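Local structure of putative diflavin flavoprotein A 5 (Nostoc sp. PCC 7120, 4FEK) at residues I66-E69 with A70-Q73; G86-P90 with N91-T95; F108-L112 with P113-D117. The protein probably transfers electrons from NADH to oxygen, reducing it to water, as a flavodiiron protein represented here by its N-terminal metallo-beta-lactamase-like domain. All blocks are in the same frame, centred on the assembly; numbering follows the deposited sequence.

Contact 1 of 3, residues I66-E69 with A70-Q73; sequences IYLE and ALQQ
Leu71 N donates to Tyr67 O over 2.8 Å, the shortest of four backbone bonds that join residues 66-69 to residues 70-73. Gln72 N reaches Leu68 O at 2.9 Å, and Ala70 N reaches Ile66 O at 3.1 Å, in a fairly straight bond. The fourth, from Gln73 N to Glu69 O, is more bent, with an N-H...O angle of 139°. It falls near the C-terminal end of the helix, where Gln73 N also makes a weak bond back to Ala70 O and the Thr74 hydroxyl is hydrogen-bonded to Ala70 O. The four i to i+4 bonds belong to helix 61-74, the crossover of a beta-alpha-beta unit whose strands are 53-56 and 80-84. Along its buried side Tyr67 and Leu71 lie next to each other and point the same way. Both side chains leave the backbone with CG anti to N (chi1 175° in Tyr67 and 179° in Leu71), which aligns them along the helix flank. Leu71 CD2 consequently lies 4.1 Å from Tyr67 CE2, approaching the ring obliquely, and is also near the phenol oxygen, whose hydrogen-bond partner is Ser45. A looser methyl contact, Leu68 CD2 to Leu71 CD2 at 4.4 Å, carries the apolar surface round toward helix 93-102, where both leucines touch Leu99. Ala70 faces strands 8-15 and 18-25, packing its methyl on Val9 and Leu21. At the exposed side, the extended Gln73 side chain sets CG 3.2 Å from Glu69 O, one turn back.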
ATOM      1  N   ILE A  66      11.562  13.319   3.029  1.00 20.09           N
ATOM      2  CA  ILE A  66      10.387  14.015   3.562  1.00 20.44           C
ATOM      3  C   ILE A  66       9.448  13.067   4.304  1.00 19.38           C
ATOM      4  O   ILE A  66       8.777  13.466   5.256  1.00 21.99           O
ATOM      5  CB  ILE A  66       9.612  14.823   2.488  1.00 19.59           C
ATOM      6  CG1 ILE A  66       9.129  13.917   1.359  1.00 20.53           C
ATOM      7  CG2 ILE A  66      10.475  15.949   1.932  1.00 29.42           C
ATOM      8  CD1 ILE A  66       8.271  14.645   0.338  1.00 20.52           C
ATOM      9  N   TYR A  67       9.417  11.806   3.870  1.00 18.26           N
ATOM     10  CA  TYR A  67       8.666  10.798   4.576  1.00 20.24           C
ATOM     11  C   TYR A  67       9.148  10.629   6.025  1.00 16.87           C
ATOM     12  O   TYR A  67       8.359  10.694   6.959  1.00 17.57           O
ATOM     13  CB  TYR A  67       8.782   9.466   3.855  1.00 15.96           C
ATOM     14  CG  TYR A  67       8.120   8.361   4.625  1.00 13.29           C
ATOM     15  CD1 TYR A  67       6.746   8.357   4.828  1.00 16.89           C
ATOM     16  CD2 TYR A  67       8.876   7.330   5.175  1.00 17.76           C
ATOM     17  CE1 TYR A  67       6.131   7.340   5.541  1.00 16.95           C
ATOM     18  CE2 TYR A  67       8.278   6.315   5.896  1.00 17.27           C
ATOM     19  CZ  TYR A  67       6.906   6.322   6.069  1.00 20.00           C
ATOM     20  OH  TYR A  67       6.327   5.293   6.776  1.00 24.91           O
ATOM     21  N   LEU A  68      10.441  10.381   6.197  1.00 15.39           N
ATOM     22  CA  LEU A  68      10.995  10.156   7.529  1.00 17.72           C
ATOM     23  C   LEU A  68      10.831  11.362   8.463  1.00 18.63           C
ATOM     24  O   LEU A  68      10.546  11.194   9.658  1.00 20.60           O
ATOM     25  CB  LEU A  68      12.466   9.752   7.430  1.00 18.57           C
ATOM     26  CG  LEU A  68      12.664   8.370   6.802  1.00 24.40           C
ATOM     27  CD1 LEU A  68      14.142   8.108   6.574  1.00 26.33           C
ATOM     28  CD2 LEU A  68      12.025   7.269   7.642  1.00 26.68           C
ATOM     29  N   GLU A  69      11.022  12.566   7.927  1.00 19.93           N
ATOM     30  CA  GLU A  69      10.746  13.795   8.690  1.00 20.66           C
ATOM     31  C   GLU A  69       9.304  13.857   9.187  1.00 24.86           C
ATOM     32  O   GLU A  69       9.071  14.136  10.361  1.00 19.49           O
ATOM     33  CB  GLU A  69      11.058  15.042   7.859  1.00 24.78           C
ATOM     34  CG  GLU A  69      12.541  15.163   7.476  1.00 39.23           C
ATOM     35  CD  GLU A  69      12.951  16.592   7.114  1.00 53.62           C
ATOM     36  OE1 GLU A  69      12.191  17.537   7.439  1.00 59.56           O
ATOM     37  OE2 GLU A  69      14.032  16.771   6.509  1.00 54.89           O
ATOM     38  N   ALA A  70       8.336  13.598   8.299  1.00 19.76           N
ATOM     39  CA  ALA A  70       6.930  13.589   8.702  1.00 20.96           C
ATOM     40  C   ALA A  70       6.614  12.459   9.702  1.00 19.29           C
ATOM     41  O   ALA A  70       5.839  12.638  10.654  1.00 19.71           O
ATOM     42  CB  ALA A  70       6.014  13.491   7.467  1.00 18.63           C
ATOM     43  N   LEU A  71       7.223  11.303   9.487  1.00 17.10           N
ATOM     44  CA  LEU A  71       6.944  10.143  10.322  1.00 17.34           C
ATOM     45  C   LEU A  71       7.453  10.433  11.737  1.00 17.93           C
ATOM     46  O   LEU A  71       6.767  10.157  12.725  1.00 18.95           O
ATOM     47  CB  LEU A  71       7.629   8.901   9.745  1.00 18.89           C
ATOM     48  CG  LEU A  71       7.450   7.614  10.539  1.00 20.67           C
ATOM     49  CD1 LEU A  71       5.991   7.228  10.528  1.00 23.21           C
ATOM     50  CD2 LEU A  71       8.352   6.497   9.991  1.00 21.78           C
ATOM     51  N   GLN A  72       8.651  11.013  11.819  1.00 23.20           N
ATOM     52  CA  GLN A  72       9.242  11.417  13.097  1.00 26.25           C
ATOM     53  C   GLN A  72       8.384  12.431  13.840  1.00 26.47           C
ATOM     54  O   GLN A  72       8.375  12.463  15.065  1.00 30.20           O
ATOM     55  CB  GLN A  72      10.641  12.006  12.892  1.00 29.05           C
ATOM     56  CG  GLN A  72      11.765  11.077  13.282  1.00 35.06           C
ATOM     57  CD  GLN A  72      13.116  11.788  13.398  1.00 39.28           C
ATOM     58  OE1 GLN A  72      13.222  12.997  13.192  1.00 37.14           O
ATOM     59  NE2 GLN A  72      14.154  11.026  13.718  1.00 40.29           N
ATOM     60  N   GLN A  73       7.661  13.259  13.101  1.00 21.96           N
ATOM     61  CA  GLN A  73       6.762  14.216  13.725  1.00 27.57           C
ATOM     62  C   GLN A  73       5.463  13.574  14.182  1.00 30.53           C
ATOM     63  O   GLN A  73       4.763  14.136  15.009  1.00 28.47           O
ATOM     64  CB  GLN A  73       6.501  15.408  12.799  1.00 33.37           C
ATOM     65  CG  GLN A  73       7.777  16.199  12.482  1.00 47.92           C
ATOM     66  CD  GLN A  73       7.577  17.277  11.424  1.00 60.15           C
ATOM     67  OE1 GLN A  73       6.483  17.437  10.877  1.00 63.90           O
ATOM     68  NE2 GLN A  73       8.642  18.023  11.132  1.00 64.22           N
TER

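Contact 2 of 3, residues G86-P90 with N91-T95; sequences GHFSP and NRIPT. With PO4 (phosphate ion), chain E.
His87 sets the CE1 corner of its imidazole over one face of the Arg92 guanidinium, 3.6 Å from NH2, while that nitrogen lies near the plane of the imidazole at its edge. The two planes are almost perpendicular, 86° apart, so the groups meet edge to face. His87 is fixed at both nitrogens: ND1 is hydrogen-bonded to Asp173, and NE2 donates to phosphate O3 at 3.0 Å. The same phosphate oxygen takes a second bond, from Ser89 OG at 2.6 Å. Asn91 ND2 holds O2 at 2.9 Å, its amide turned toward the anion by a first torsion of 59° that places CG between N and the carbonyl carbon. Arg92 grips two further oxygens along one edge of its guanidinium: NE meets O1 at 2.8 Å in a nearly straight bond (176°), and NH2 meets O4 at 3.0 Å. Lys174 adds another donor, and Arg92 NH1 turns to Pro58 O.

The backbone curls to bring these groups together, Arg92 N bonding to Ser89 O at 3.0 Å and Ile93 N to Pro90 O as the chain enters helix 93-102. On the far side from the anion, Ile93 CD1 comes 3.5 Å from Phe88 CZ, obliquely to the ring. The loop following strand 80-84 is where canonical flavodiiron proteins carry the metal-binding H-x-E-x-D-H motif, their form of the H-x-H-x-D-H of this fold. Here only the first histidine remains among the ligand positions, with Ser89, Asn91 and Arg92 at the others, consistent with a site that binds an anion instead of the usual iron. The phosphate probably comes from the crystallisation liquor, but the basic, amide and hydroxyl donors are consistent with a pocket suited to an anion, whose charge probably balances that of Arg92.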
ATOM      1  N   GLY A  86       3.239  -4.203   1.468  1.00 16.33           N
ATOM      2  CA  GLY A  86       2.204  -4.697   0.567  1.00 14.97           C
ATOM      3  C   GLY A  86       2.804  -5.432  -0.635  1.00 17.27           C
ATOM      4  O   GLY A  86       2.091  -6.094  -1.384  1.00 18.48           O
ATOM      5  N   HIS A  87       4.105  -5.260  -0.844  1.00 13.26           N
ATOM      6  CA  HIS A  87       4.869  -5.955  -1.899  1.00 15.32           C
ATOM      7  C   HIS A  87       6.331  -5.603  -1.692  1.00 18.11           C
ATOM      8  O   HIS A  87       6.637  -4.812  -0.797  1.00 15.46           O
ATOM      9  CB  HIS A  87       4.422  -5.521  -3.304  1.00 14.23           C
ATOM     10  CG  HIS A  87       4.878  -4.151  -3.689  1.00 21.80           C
ATOM     11  ND1 HIS A  87       4.209  -3.009  -3.309  1.00 23.95           N
ATOM     12  CD2 HIS A  87       5.939  -3.739  -4.423  1.00 20.96           C
ATOM     13  CE1 HIS A  87       4.840  -1.951  -3.785  1.00 25.16           C
ATOM     14  NE2 HIS A  87       5.886  -2.370  -4.476  1.00 24.05           N
ATOM     15  N   PHE A  88       7.228  -6.173  -2.504  1.00 17.73           N
ATOM     16  CA  PHE A  88       8.657  -5.855  -2.416  1.00 20.54           C
ATOM     17  C   PHE A  88       9.222  -5.209  -3.691  1.00 21.47           C
ATOM     18  O   PHE A  88       9.078  -5.750  -4.774  1.00 20.10           O
ATOM     19  CB  PHE A  88       9.486  -7.102  -2.095  1.00 28.43           C
ATOM     20  CG  PHE A  88      10.958  -6.816  -1.943  1.00 32.12           C
ATOM     21  CD1 PHE A  88      11.478  -6.453  -0.716  1.00 32.17           C
ATOM     22  CD2 PHE A  88      11.811  -6.887  -3.036  1.00 31.48           C
ATOM     23  CE1 PHE A  88      12.833  -6.170  -0.569  1.00 34.21           C
ATOM     24  CE2 PHE A  88      13.165  -6.600  -2.899  1.00 35.60           C
ATOM     25  CZ  PHE A  88      13.673  -6.245  -1.666  1.00 30.77           C
ATOM     26  N   SER A  89       9.899  -4.072  -3.546  1.00 20.58           N
ATOM     27  CA  SER A  89      10.629  -3.473  -4.664  1.00 25.27           C
ATOM     28  C   SER A  89      11.966  -2.942  -4.172  1.00 24.34           C
ATOM     29  O   SER A  89      12.033  -2.322  -3.106  1.00 20.19           O
ATOM     30  CB  SER A  89       9.836  -2.329  -5.304  1.00 25.34           C
ATOM     31  OG  SER A  89       8.805  -2.834  -6.143  1.00 27.71           O
ATOM     32  N   PRO A  90      13.025  -3.182  -4.946  1.00 26.20           N
ATOM     33  CA  PRO A  90      14.374  -2.749  -4.578  1.00 26.72           C
ATOM     34  C   PRO A  90      14.494  -1.237  -4.417  1.00 27.40           C
ATOM     35  O   PRO A  90      15.353  -0.795  -3.656  1.00 22.96           O
ATOM     36  CB  PRO A  90      15.253  -3.273  -5.726  1.00 31.68           C
ATOM     37  CG  PRO A  90      14.318  -3.698  -6.794  1.00 35.37           C
ATOM     38  CD  PRO A  90      13.020  -4.039  -6.145  1.00 29.99           C
ATOM     39  N   ASN A  91      13.648  -0.439  -5.067  1.00 18.45           N
ATOM     40  CA  ASN A  91      13.781   1.003  -4.867  1.00 22.56           C
ATOM     41  C   ASN A  91      13.233   1.485  -3.503  1.00 23.80           C
ATOM     42  O   ASN A  91      13.283   2.670  -3.186  1.00 25.19           O
ATOM     43  CB  ASN A  91      13.190   1.791  -6.032  1.00 29.72           C
ATOM     44  CG  ASN A  91      11.726   1.493  -6.235  1.00 31.67           C
ATOM     45  OD1 ASN A  91      11.113   0.806  -5.417  1.00 26.84           O
ATOM     46  ND2 ASN A  91      11.153   2.006  -7.326  1.00 31.66           N
ATOM     47  N   ARG A  92      12.724   0.556  -2.694  1.00 21.23           N
ATOM     48  CA  ARG A  92      12.309   0.886  -1.333  1.00 24.32           C
ATOM     49  C   ARG A  92      13.406   0.565  -0.323  1.00 22.24           C
ATOM     50  O   ARG A  92      13.306   0.952   0.841  1.00 20.25           O
ATOM     51  CB  ARG A  92      11.062   0.107  -0.948  1.00 24.70           C
ATOM     52  CG  ARG A  92       9.971   0.142  -2.009  1.00 31.35           C
ATOM     53  CD  ARG A  92       8.880   1.099  -1.631  1.00 32.23           C
ATOM     54  NE  ARG A  92       7.842   1.184  -2.663  1.00 28.88           N
ATOM     55  CZ  ARG A  92       6.572   1.471  -2.418  1.00 23.91           C
ATOM     56  NH1 ARG A  92       6.169   1.679  -1.164  1.00 24.32           N
ATOM     57  NH2 ARG A  92       5.704   1.541  -3.421  1.00 18.30           N
ATOM     58  N   ILE A  93      14.427  -0.164  -0.763  1.00 19.14           N
ATOM     59  CA  ILE A  93      15.494  -0.594   0.145  1.00 25.42           C
ATOM     60  C   ILE A  93      16.137   0.567   0.926  1.00 25.72           C
ATOM     61  O   ILE A  93      16.314   0.456   2.141  1.00 30.41           O
ATOM     62  CB  ILE A  93      16.569  -1.447  -0.560  1.00 26.91           C
ATOM     63  CG1 ILE A  93      15.953  -2.736  -1.098  1.00 29.97           C
ATOM     64  CG2 ILE A  93      17.734  -1.746   0.397  1.00 29.78           C
ATOM     65  CD1 ILE A  93      15.260  -3.542  -0.037  1.00 33.77           C
ATOM     66  N   PRO A  94      16.487   1.680   0.240  1.00 27.84           N
ATOM     67  CA  PRO A  94      17.076   2.782   1.020  1.00 28.90           C
ATOM     68  C   PRO A  94      16.158   3.302   2.136  1.00 27.55           C
ATOM     69  O   PRO A  94      16.632   3.641   3.220  1.00 21.89           O
ATOM     70  CB  PRO A  94      17.321   3.867  -0.035  1.00 30.67           C
ATOM     71  CG  PRO A  94      17.527   3.079  -1.322  1.00 31.28           C
ATOM     72  CD  PRO A  94      16.588   1.915  -1.219  1.00 27.37           C
ATOM     73  N   THR A  95      14.856   3.340   1.894  1.00 22.99           N
ATOM     74  CA  THR A  95      13.922   3.735   2.946  1.00 22.37           C
ATOM     75  C   THR A  95      13.893   2.724   4.106  1.00 24.43           C
ATOM     76  O   THR A  95      13.841   3.116   5.273  1.00 25.47           O
ATOM     77  CB  THR A  95      12.482   3.960   2.388  1.00 25.23           C
ATOM     78  OG1 THR A  95      12.554   4.753   1.196  1.00 24.77           O
ATOM     79  CG2 THR A  95      11.609   4.678   3.422  1.00 25.73           C
TER
HETATM   80  P   PO4 E 303       7.588   0.663  -6.568  1.00 21.89           P
HETATM   81  O1  PO4 E 303       8.473   0.780  -5.321  1.00 24.33           O
HETATM   82  O2  PO4 E 303       8.416   1.089  -7.735  1.00 23.75           O
HETATM   83  O3  PO4 E 303       7.211  -0.787  -6.678  1.00 22.80           O
HETATM   84  O4  PO4 E 303       6.404   1.582  -6.388  1.00 22.92           O

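Contact 3 of 3, residues F108-L112 with P113-D117; sequences FVCSL and PAAGD
Cys110 turns its CB toward the helix that follows and meets the methyl of Ala114 at 3.8 Å. One bond further out, SG lies 3.8 Å from Ala115 N, a contact and not a bond, and 4.2 Å from Ala115 CB, with the Ala114 methyl also near, so the sulfur rests against both alanines on the first turn. Its chi1 of 57°, with SG between the backbone N and the carbonyl carbon, turns the sulfur toward the start of the helix, beside Ala115.

The turn itself is secured by two backbone bonds that each span three residues. Ala114 N donates to Ser111 O at 2.9 Å, and Ala115 N to Leu112 O at 3.0 Å. Both acceptors sit at the strand-to-helix junction, so the last residues of the strand are drawn straight into the first helical turn. Pro113 has no N-H to offer there; its ring stands at the start of the helix, CD 3.3 Å from Ser111 OG, the hydroxyl being anti to N (chi1 180°), and close to CB of the preceding Leu112 at 3.4 Å.

Such a sharp change of direction marks the start of a beta-alpha-beta crossover, here strand 107-111, helix 112-121 and strand 129-132. The axes of residues 108-111 and 113-117 approach to 6.7 Å, their N-to-C directions 126° apart. Strand 107-111 lies between strands 80-84 and 129-132 in the parallel part of the larger sheet, with Val109 bonded through its backbone to Val83 and Leu85, while Phe88 from the preceding loop packs on Ala114 and Asp117.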
ATOM      1  N   PHE A 108       9.772  -6.672  10.270  1.00 18.97           N
ATOM      2  CA  PHE A 108       9.175  -6.622   8.952  1.00 26.74           C
ATOM      3  C   PHE A 108       8.101  -7.693   8.830  1.00 28.19           C
ATOM      4  O   PHE A 108       8.305  -8.845   9.225  1.00 32.78           O
ATOM      5  CB  PHE A 108      10.255  -6.802   7.885  1.00 26.08           C
ATOM      6  CG  PHE A 108      11.153  -5.620   7.755  1.00 27.55           C
ATOM      7  CD1 PHE A 108      12.386  -5.592   8.390  1.00 30.71           C
ATOM      8  CD2 PHE A 108      10.739  -4.507   7.044  1.00 25.90           C
ATOM      9  CE1 PHE A 108      13.203  -4.484   8.289  1.00 33.08           C
ATOM     10  CE2 PHE A 108      11.544  -3.398   6.939  1.00 30.85           C
ATOM     11  CZ  PHE A 108      12.787  -3.383   7.562  1.00 33.40           C
ATOM     12  N   VAL A 109       6.950  -7.292   8.304  1.00 23.74           N
ATOM     13  CA  VAL A 109       5.811  -8.186   8.123  1.00 18.90           C
ATOM     14  C   VAL A 109       5.521  -8.179   6.621  1.00 20.66           C
ATOM     15  O   VAL A 109       5.300  -7.132   6.013  1.00 19.82           O
ATOM     16  CB  VAL A 109       4.574  -7.712   8.914  1.00 22.03           C
ATOM     17  CG1 VAL A 109       3.380  -8.667   8.672  1.00 20.11           C
ATOM     18  CG2 VAL A 109       4.895  -7.630  10.405  1.00 19.09           C
ATOM     19  N   CYS A 110       5.602  -9.342   6.006  1.00 17.93           N
ATOM     20  CA  CYS A 110       5.470  -9.404   4.560  1.00 18.09           C
ATOM     21  C   CYS A 110       4.891 -10.738   4.162  1.00 19.19           C
ATOM     22  O   CYS A 110       4.783 -11.649   4.975  1.00 21.09           O
ATOM     23  CB  CYS A 110       6.835  -9.221   3.876  1.00 19.27           C
ATOM     24  SG  CYS A 110       8.099 -10.441   4.389  1.00 27.88           S
ATOM     25  N   SER A 111       4.508 -10.837   2.898  1.00 21.41           N
ATOM     26  CA  SER A 111       4.150 -12.118   2.350  1.00 18.81           C
ATOM     27  C   SER A 111       5.453 -12.892   2.161  1.00 25.96           C
ATOM     28  O   SER A 111       6.515 -12.318   1.871  1.00 24.11           O
ATOM     29  CB  SER A 111       3.386 -11.967   1.023  1.00 18.78           C
ATOM     30  OG  SER A 111       3.056 -13.252   0.509  1.00 22.14           O
ATOM     31  N   LEU A 112       5.355 -14.199   2.351  1.00 25.30           N
ATOM     32  CA  LEU A 112       6.487 -15.120   2.286  1.00 26.75           C
ATOM     33  C   LEU A 112       7.491 -14.892   1.132  1.00 27.15           C
ATOM     34  O   LEU A 112       8.697 -14.900   1.371  1.00 29.62           O
ATOM     35  CB  LEU A 112       5.949 -16.559   2.289  1.00 33.96           C
ATOM     36  CG  LEU A 112       6.815 -17.727   2.755  1.00 38.36           C
ATOM     37  CD1 LEU A 112       7.639 -18.253   1.603  1.00 40.84           C
ATOM     38  CD2 LEU A 112       7.711 -17.318   3.900  1.00 33.98           C
ATOM     39  N   PRO A 113       7.013 -14.678  -0.113  1.00 25.71           N
ATOM     40  CA  PRO A 113       8.008 -14.471  -1.174  1.00 28.64           C
ATOM     41  C   PRO A 113       8.882 -13.225  -1.019  1.00 34.25           C
ATOM     42  O   PRO A 113       9.902 -13.168  -1.700  1.00 40.91           O
ATOM     43  CB  PRO A 113       7.151 -14.353  -2.442  1.00 30.73           C
ATOM     44  CG  PRO A 113       5.911 -15.101  -2.114  1.00 33.24           C
ATOM     45  CD  PRO A 113       5.657 -14.851  -0.667  1.00 29.55           C
ATOM     46  N   ALA A 114       8.508 -12.262  -0.167  1.00 25.85           N
ATOM     47  CA  ALA A 114       9.348 -11.089   0.065  1.00 24.12           C
ATOM     48  C   ALA A 114      10.441 -11.330   1.124  1.00 34.03           C
ATOM     49  O   ALA A 114      11.404 -10.557   1.215  1.00 32.08           O
ATOM     50  CB  ALA A 114       8.492  -9.878   0.486  1.00 15.18           C
ATOM     51  N   ALA A 115      10.285 -12.370   1.938  1.00 33.83           N
ATOM     52  CA  ALA A 115      11.201 -12.567   3.067  1.00 37.29           C
ATOM     53  C   ALA A 115      12.646 -12.783   2.605  1.00 36.97           C
ATOM     54  O   ALA A 115      13.582 -12.202   3.170  1.00 35.34           O
ATOM     55  CB  ALA A 115      10.734 -13.712   3.966  1.00 38.34           C
ATOM     56  N   GLY A 116      12.814 -13.598   1.568  1.00 34.53           N
ATOM     57  CA  GLY A 116      14.123 -13.885   1.006  1.00 37.20           C
ATOM     58  C   GLY A 116      14.793 -12.660   0.408  1.00 38.31           C
ATOM     59  O   GLY A 116      15.973 -12.414   0.663  1.00 34.70           O
ATOM     60  N   ASP A 117      14.028 -11.886  -0.361  1.00 37.27           N
ATOM     61  CA  ASP A 117      14.489 -10.626  -0.953  1.00 39.83           C
ATOM     62  C   ASP A 117      14.973  -9.625   0.093  1.00 32.31           C
ATOM     63  O   ASP A 117      15.983  -8.949  -0.104  1.00 31.18           O
ATOM     64  CB  ASP A 117      13.357  -9.955  -1.732  1.00 45.97           C
ATOM     65  CG  ASP A 117      12.951 -10.730  -2.968  1.00 56.83           C
ATOM     66  OD1 ASP A 117      13.817 -11.421  -3.545  1.00 62.91           O
ATOM     67  OD2 ASP A 117      11.766 -10.635  -3.364  1.00 60.08           O
TER

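In the fold
The three contacts follow one another along the chain within the metallo-beta-lactamase-like region, and all lie around the parallel part of the seven-stranded sheet. Contact 1 lies on helix 61-74, contact 2 in the loop after strand 80-84 and the start of helix 93-102, and contact 3 where strand 107-111 gives way to helix 112-121. Centres of contacts 1 and 2 are about 17 Å apart, yet Tyr67 touches Thr95. Contacts 2 and 3 lie closer, about 11 Å between centres, and Phe88 bridges them. Contact 2 thus joins the other two, whose nearest atoms stay about 10 Å apart, and puts the phosphate pocket within the middle crossover.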